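Local coordinates for protein-tyrosine-phosphatase PTP1 (PDB 6KRW), which removes phosphate from phosphotyrosine in proteins, dephosphorylating the plant MAP kinases MPK6 and, in vitro, MPK4, and modulating defence responses together with MKP1, at residues R217-L220 with K221-Q225; Q225-P228 with S229-P232; D297-E300 with D301-A304. All coordinates share one frame; numbering follows the deposited sequence.

Interaction 1: R217-L220 with K221-Q225; sequences REIL and KRLYQ
The last turns of helix 214-223 hold this contact, in which Glu-218 and Arg-222, one turn apart, form an intrahelical i to i+4 salt bridge. The guanidinium comes side-on and spends two nitrogens on one oxygen: Arg-222 NE lies 3.0 Å from Glu-218 OE2 and meets its anti lone pair, while Arg-222 NH1, 3.1 Å from Glu-218 OE2, approaches from above the carboxylate plane. OE2 sits in the guanidinium plane, yet the two flat groups are turned 51° apart. With CG anti to the backbone N (chi1 -175°) and the chain extended, Glu-218 runs alongside Arg-222; its other oxygen, OE1, is bonded to Thr-175.

In the backbone of the same turn, Arg-222 N donates to Glu-218 O and Lys-221 N to Arg-217 O, at 2.9 and 2.8 Å. In the fold of classical tyrosine phosphatases this helix precedes the strand leading to the catalytic Cys-237 loop, and its buried side packs on helix 242-259, where Ile-219 and Leu-223 both touch Tyr-247. Ile-219 CG2 meets Leu-223 CD1 at 4.1 Å.

The Leu-220 branch lies against the Tyr-224 ring, Leu-220 CG 3.6 Å from Tyr-224 CE1 and the methyl CD2 near the hydroxyl, while Leu-220 O stands over one ring face. The phenol OH bonds Glu-298. Arg-217 and Lys-221 run side by side, Arg-217 NH1 4.0 Å from Lys-221 NZ, because both reach the carboxylates of Glu-298 and Asp-301. Near the end of the helix, Leu-223 N makes an i to i+3 bond to Leu-220 O at 3.0 Å.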
loop_
_atom_site.group_PDB
_atom_site.type_symbol
_atom_site.label_atom_id
_atom_site.label_comp_id
_atom_site.label_asym_id
_atom_site.label_seq_id
_atom_site.Cartn_x
_atom_site.Cartn_y
_atom_site.Cartn_z
ATOM N N ARG A 217 9.771 8.627 0.616
ATOM C CA ARG A 217 9.509 9.436 1.829
ATOM C C ARG A 217 8.624 10.641 1.496
ATOM O O ARG A 217 7.849 11.048 2.366
ATOM C CB ARG A 217 10.827 9.805 2.508
ATOM C CG ARG A 217 11.470 8.609 3.191
ATOM C CD ARG A 217 12.703 8.958 3.991
ATOM N NE ARG A 217 13.701 9.665 3.217
ATOM C CZ ARG A 217 13.972 10.959 3.309
ATOM N NH1 ARG A 217 13.294 11.735 4.139
ATOM N NH2 ARG A 217 14.935 11.470 2.570
ATOM N N GLU A 218 8.719 11.209 0.291
ATOM C CA GLU A 218 7.796 12.312 -0.047
ATOM C C GLU A 218 6.345 11.810 -0.044
ATOM O O GLU A 218 5.457 12.565 0.374
ATOM C CB GLU A 218 8.194 12.934 -1.381
ATOM C CG GLU A 218 7.339 14.138 -1.695
ATOM C CD GLU A 218 7.728 14.908 -2.945
ATOM O OE1 GLU A 218 8.923 15.016 -3.232
ATOM O OE2 GLU A 218 6.812 15.231 -3.657
ATOM N N ILE A 219 6.101 10.585 -0.501
ATOM C CA ILE A 219 4.712 10.039 -0.431
ATOM C C ILE A 219 4.257 10.070 1.032
ATOM O O ILE A 219 3.175 10.581 1.319
ATOM C CB ILE A 219 4.647 8.619 -1.000
ATOM C CG1 ILE A 219 5.099 8.549 -2.458
ATOM C CG2 ILE A 219 3.251 8.024 -0.793
ATOM C CD1 ILE A 219 5.216 7.151 -3.010
ATOM N N LEU A 220 5.093 9.579 1.943
ATOM C CA LEU A 220 4.693 9.566 3.371
ATOM C C LEU A 220 4.494 10.992 3.880
ATOM O O LEU A 220 3.510 11.258 4.596
ATOM C CB LEU A 220 5.762 8.823 4.180
ATOM C CG LEU A 220 5.593 8.881 5.696
ATOM C CD1 LEU A 220 4.233 8.307 6.107
ATOM C CD2 LEU A 220 6.719 8.120 6.388
ATOM N N LYS A 221 5.380 11.912 3.489
ATOM C CA LYS A 221 5.259 13.309 3.961
ATOM C C LYS A 221 3.935 13.919 3.486
ATOM O O LYS A 221 3.294 14.648 4.285
ATOM C CB LYS A 221 6.442 14.120 3.461
ATOM C CG LYS A 221 7.765 13.750 4.103
ATOM C CD LYS A 221 8.933 14.524 3.513
ATOM C CE LYS A 221 10.277 14.031 4.017
ATOM N NZ LYS A 221 10.442 14.249 5.475
ATOM N N ARG A 222 3.517 13.613 2.260
ATOM C CA ARG A 222 2.232 14.162 1.744
ATOM C C ARG A 222 1.043 13.531 2.475
ATOM O O ARG A 222 -0.011 14.153 2.563
ATOM C CB ARG A 222 2.139 13.946 0.236
ATOM C CG ARG A 222 3.128 14.803 -0.540
ATOM C CD ARG A 222 3.049 14.563 -2.034
ATOM N NE ARG A 222 3.971 15.470 -2.727
ATOM C CZ ARG A 222 3.746 16.746 -2.959
ATOM N NH1 ARG A 222 4.669 17.475 -3.579
ATOM N NH2 ARG A 222 2.606 17.285 -2.566
ATOM N N LEU A 223 1.226 12.329 3.021
ATOM C CA LEU A 223 0.092 11.609 3.655
ATOM C C LEU A 223 0.069 11.813 5.169
ATOM O O LEU A 223 -0.932 11.392 5.783
ATOM C CB LEU A 223 0.170 10.126 3.295
ATOM C CG LEU A 223 0.053 9.792 1.803
ATOM C CD1 LEU A 223 -0.010 8.279 1.607
ATOM C CD2 LEU A 223 -1.152 10.477 1.148
ATOM N N TYR A 224 1.084 12.439 5.763
ATOM C CA TYR A 224 1.046 12.718 7.224
ATOM C C TYR A 224 -0.242 13.465 7.585
ATOM O O TYR A 224 -0.793 13.208 8.687
ATOM C CB TYR A 224 2.234 13.579 7.648
ATOM C CG TYR A 224 3.561 12.877 7.824
ATOM C CD1 TYR A 224 3.661 11.600 8.349
ATOM C CD2 TYR A 224 4.745 13.535 7.525
ATOM C CE1 TYR A 224 4.895 10.991 8.535
ATOM C CE2 TYR A 224 5.984 12.940 7.701
ATOM C CZ TYR A 224 6.062 11.661 8.215
ATOM O OH TYR A 224 7.286 11.077 8.396
ATOM N N GLN A 225 -0.727 14.310 6.670
ATOM C CA GLN A 225 -1.845 15.259 6.919
ATOM C C GLN A 225 -3.200 14.552 6.809
ATOM O O GLN A 225 -4.199 15.136 7.244
ATOM C CB GLN A 225 -1.798 16.424 5.923
ATOM C CG GLN A 225 -0.396 16.953 5.668
ATOM C CD GLN A 225 0.184 17.643 6.877
ATOM O OE1 GLN A 225 -0.536 18.224 7.687
ATOM N NE2 GLN A 225 1.502 17.608 6.996
#

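Interaction 2: Q225-P228 with S229-P232; sequences QVPP and SLGP
Leu-230 N donates to Pro-227 O over 3.0 Å, a nearly straight bond (N-H...O 165°) that closes a tight turn between helix 214-223 and strand 233-236. A second bond follows one residue on, from Gly-231 N to Pro-228 O at 3.3 Å, so two consecutive i to i+3 links make a short 3-10 turn.

Pro-227 O has a further partner: a water donates to it at 2.8 Å and also donates to Gly-231 O, 2.8 Å away. This bridge joins the start of the turn to its exit, adding a solvent-mediated link to the two direct bonds. Neither Pro-227 nor Pro-228 has an amide hydrogen to give, and the direct bonds use their carbonyls as acceptors. At Gly-231 the chain leaves with a positive phi of 145°, in an extended conformation where a beta carbon would collide with the oxygen of Leu-230, so the position suits a residue without a side chain. The oxygen of Leu-230 accepts from His-128 ND1, joining the turn to another loop.

Outside this backbone core the packing is apolar and lies at the surface. The Leu-230 side chain spreads its two methyls over its neighbours, with CD1 3.9 Å from Pro-227 CG and equally near Pro-227 CB. The side chain also touches Pro-130, while the Pro-228 ring rests on Ser-104. Ser-229 OG, with chi1 63°, is turned back to the Pro-227 ring and approaches its CB at 3.9 Å. Val-226 crosses Leu-230 at about a right angle, CG1 meeting Leu-230 CD2 at 4.1 Å.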
loop_
_atom_site.group_PDB
_atom_site.type_symbol
_atom_site.label_atom_id
_atom_site.label_comp_id
_atom_site.label_asym_id
_atom_site.label_seq_id
_atom_site.Cartn_x
_atom_site.Cartn_y
_atom_site.Cartn_z
ATOM N N GLN A 225 -0.727 14.310 6.670
ATOM C CA GLN A 225 -1.845 15.259 6.919
ATOM C C GLN A 225 -3.200 14.552 6.809
ATOM O O GLN A 225 -4.199 15.136 7.244
ATOM C CB GLN A 225 -1.798 16.424 5.923
ATOM C CG GLN A 225 -0.396 16.953 5.668
ATOM C CD GLN A 225 0.184 17.643 6.877
ATOM O OE1 GLN A 225 -0.536 18.224 7.687
ATOM N NE2 GLN A 225 1.502 17.608 6.996
ATOM N N VAL A 226 -3.247 13.348 6.244
ATOM C CA VAL A 226 -4.536 12.710 5.876
ATOM C C VAL A 226 -5.026 11.931 7.086
ATOM O O VAL A 226 -4.408 10.947 7.464
ATOM C CB VAL A 226 -4.368 11.798 4.652
ATOM C CG1 VAL A 226 -5.689 11.150 4.265
ATOM C CG2 VAL A 226 -3.756 12.548 3.472
ATOM N N PRO A 227 -6.142 12.329 7.720
ATOM C CA PRO A 227 -6.620 11.637 8.907
ATOM C C PRO A 227 -6.933 10.177 8.600
ATOM O O PRO A 227 -7.625 9.877 7.631
ATOM C CB PRO A 227 -7.887 12.397 9.313
ATOM C CG PRO A 227 -7.712 13.742 8.672
ATOM C CD PRO A 227 -6.983 13.481 7.371
ATOM N N PRO A 228 -6.408 9.228 9.397
ATOM C CA PRO A 228 -6.773 7.820 9.237
ATOM C C PRO A 228 -8.285 7.553 9.233
ATOM O O PRO A 228 -8.724 6.647 8.555
ATOM C CB PRO A 228 -6.101 7.174 10.448
ATOM C CG PRO A 228 -4.867 8.012 10.641
ATOM C CD PRO A 228 -5.326 9.421 10.385
ATOM N N SER A 229 -9.062 8.382 9.926
ATOM C CA SER A 229 -10.532 8.189 10.003
ATOM C C SER A 229 -11.214 8.480 8.659
ATOM O O SER A 229 -12.394 8.154 8.534
ATOM C CB SER A 229 -11.116 9.034 11.093
ATOM O OG SER A 229 -10.924 10.410 10.817
ATOM N N LEU A 230 -10.515 9.065 7.688
ATOM C CA LEU A 230 -11.148 9.361 6.367
ATOM C C LEU A 230 -11.372 8.058 5.599
ATOM O O LEU A 230 -12.268 8.010 4.746
ATOM C CB LEU A 230 -10.244 10.271 5.536
ATOM C CG LEU A 230 -10.656 11.720 5.367
ATOM C CD1 LEU A 230 -10.787 12.403 6.717
ATOM C CD2 LEU A 230 -9.615 12.393 4.484
ATOM N N GLY A 231 -10.543 7.055 5.859
ATOM C CA GLY A 231 -10.728 5.743 5.226
ATOM C C GLY A 231 -9.391 5.088 4.939
ATOM O O GLY A 231 -8.336 5.680 5.154
ATOM N N PRO A 232 -9.405 3.814 4.506
ATOM C CA PRO A 232 -8.178 3.104 4.190
ATOM C C PRO A 232 -7.421 3.765 3.029
ATOM O O PRO A 232 -8.021 4.266 2.113
ATOM C CB PRO A 232 -8.629 1.682 3.814
ATOM C CG PRO A 232 -10.055 1.578 4.300
ATOM C CD PRO A 232 -10.600 3.001 4.253
HETATM O O HOH W 1 -6.861 8.062 5.646
#

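Interaction 3: D297-E300 with D301-A304; sequences DELE and DLTA
Leu-299 O is gripped twice by Thr-303 near the end of helix 285-303. The hydroxyl OG1 donates to Leu-299 O at 2.8 Å, tilted 20° from the carbonyl plane, and Thr-303 N adds a weak bond to Leu-299 O at 3.1 Å. With chi1 58° the hydroxyl lies between the backbone N and the carbonyl carbon, which folds it back to the oxygen four residues earlier. The Thr-303 side chain also packs against Cys-13, His-14 and Leu-17 of helix 7-24.

Before this end the helix is regular: Leu-302 N bonds Glu-298 O at 2.9 Å and Asp-301 N bonds Asp-297 O at 3.1 Å. A water donates to Asp-297 O and, at 3.3 Å, to Asp-301 OD1, tying that carboxylate to the turn before it. Leu-302 CD1 lies 4.1 Å from Glu-298 CG, and both side chains touch Ile-254 of helix 242-259.

Glu-298 OE1 and Asp-301 OD2 stand 3.8 Å apart, their carboxylate planes 76° from parallel. Arg-217 and Lys-221 each reach both residues, and Tyr-224 OH also bonds Glu-298, while Glu-300 pairs separately with Arg-21. The two acids' close approach is thus probably tolerated because the cations they share offset their charge, which would tend to keep both carboxylates ionised.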
loop_
_atom_site.group_PDB
_atom_site.type_symbol
_atom_site.label_atom_id
_atom_site.label_comp_id
_atom_site.label_asym_id
_atom_site.label_seq_id
_atom_site.Cartn_x
_atom_site.Cartn_y
_atom_site.Cartn_z
ATOM N N ASP A 297 16.113 7.410 7.403
ATOM C CA ASP A 297 16.179 8.726 6.700
ATOM C C ASP A 297 15.012 9.593 7.176
ATOM O O ASP A 297 15.216 10.794 7.422
ATOM C CB ASP A 297 16.148 8.543 5.187
ATOM C CG ASP A 297 17.429 7.940 4.645
ATOM O OD1 ASP A 297 18.406 7.836 5.423
ATOM O OD2 ASP A 297 17.431 7.525 3.458
ATOM N N GLU A 298 13.836 8.971 7.378
ATOM C CA GLU A 298 12.673 9.787 7.775
ATOM C C GLU A 298 12.819 10.222 9.232
ATOM O O GLU A 298 12.461 11.365 9.564
ATOM C CB GLU A 298 11.359 9.080 7.490
ATOM C CG GLU A 298 10.171 9.991 7.696
ATOM C CD GLU A 298 10.132 11.207 6.796
ATOM O OE1 GLU A 298 10.854 11.202 5.801
ATOM O OE2 GLU A 298 9.355 12.112 7.090
ATOM N N LEU A 299 13.274 9.326 10.105
ATOM C CA LEU A 299 13.505 9.687 11.527
ATOM C C LEU A 299 14.566 10.796 11.639
ATOM O O LEU A 299 14.429 11.625 12.557
ATOM C CB LEU A 299 13.921 8.454 12.327
ATOM C CG LEU A 299 12.807 7.437 12.583
ATOM C CD1 LEU A 299 13.355 6.160 13.194
ATOM C CD2 LEU A 299 11.716 8.039 13.472
ATOM N N GLU A 300 15.552 10.846 10.737
ATOM C CA GLU A 300 16.549 11.948 10.731
ATOM C C GLU A 300 15.856 13.264 10.359
ATOM O O GLU A 300 16.145 14.275 11.033
ATOM C CB GLU A 300 17.696 11.624 9.783
ATOM C CG GLU A 300 18.633 10.589 10.326
ATOM C CD GLU A 300 19.734 10.134 9.381
ATOM O OE1 GLU A 300 19.702 10.493 8.161
ATOM O OE2 GLU A 300 20.655 9.439 9.885
ATOM N N ASP A 301 14.947 13.242 9.381
ATOM C CA ASP A 301 14.165 14.451 9.012
ATOM C C ASP A 301 13.303 14.891 10.194
ATOM O O ASP A 301 13.291 16.095 10.496
ATOM C CB ASP A 301 13.263 14.187 7.816
ATOM C CG ASP A 301 13.965 14.320 6.488
ATOM O OD1 ASP A 301 15.170 14.608 6.489
ATOM O OD2 ASP A 301 13.294 14.131 5.471
ATOM N N LEU A 302 12.637 13.939 10.857
ATOM C CA LEU A 302 11.654 14.283 11.919
ATOM C C LEU A 302 12.389 14.889 13.120
ATOM O O LEU A 302 11.778 15.707 13.829
ATOM C CB LEU A 302 10.847 13.041 12.312
ATOM C CG LEU A 302 9.831 12.572 11.271
ATOM C CD1 LEU A 302 9.388 11.141 11.548
ATOM C CD2 LEU A 302 8.635 13.518 11.208
ATOM N N THR A 303 13.662 14.541 13.315
ATOM C CA THR A 303 14.402 14.985 14.527
ATOM C C THR A 303 15.409 16.082 14.183
ATOM O O THR A 303 16.144 16.498 15.099
ATOM C CB THR A 303 15.118 13.810 15.193
ATOM O OG1 THR A 303 16.012 13.213 14.249
ATOM C CG2 THR A 303 14.134 12.790 15.717
ATOM N N ALA A 304 15.462 16.512 12.920
ATOM C CA ALA A 304 16.507 17.477 12.485
ATOM C C ALA A 304 16.465 18.730 13.364
ATOM O O ALA A 304 15.365 19.299 13.568
ATOM C CB ALA A 304 16.342 17.809 11.024
HETATM O O HOH W 2 17.194 12.100 5.961
#

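In the fold
From the N terminus, interaction 1 comes first, along the last turns of helix 214-223. Interaction 2 starts at Gln-225, where interaction 1 ends, and closes the short turn that leads into strand 233-236 of the central sheet. Interaction 3 follows much later, at the C-terminal end of helix 285-303. The three are in series, and none is nested in or crossed by another. Interactions 1 and 3 meet in space, joining helices 214-223 and 285-303 through salt bridges and the Tyr-224 hydroxyl; both also pack on helix 242-259. Interaction 2 stands apart from interaction 3, with nearest atoms about 9 Å away.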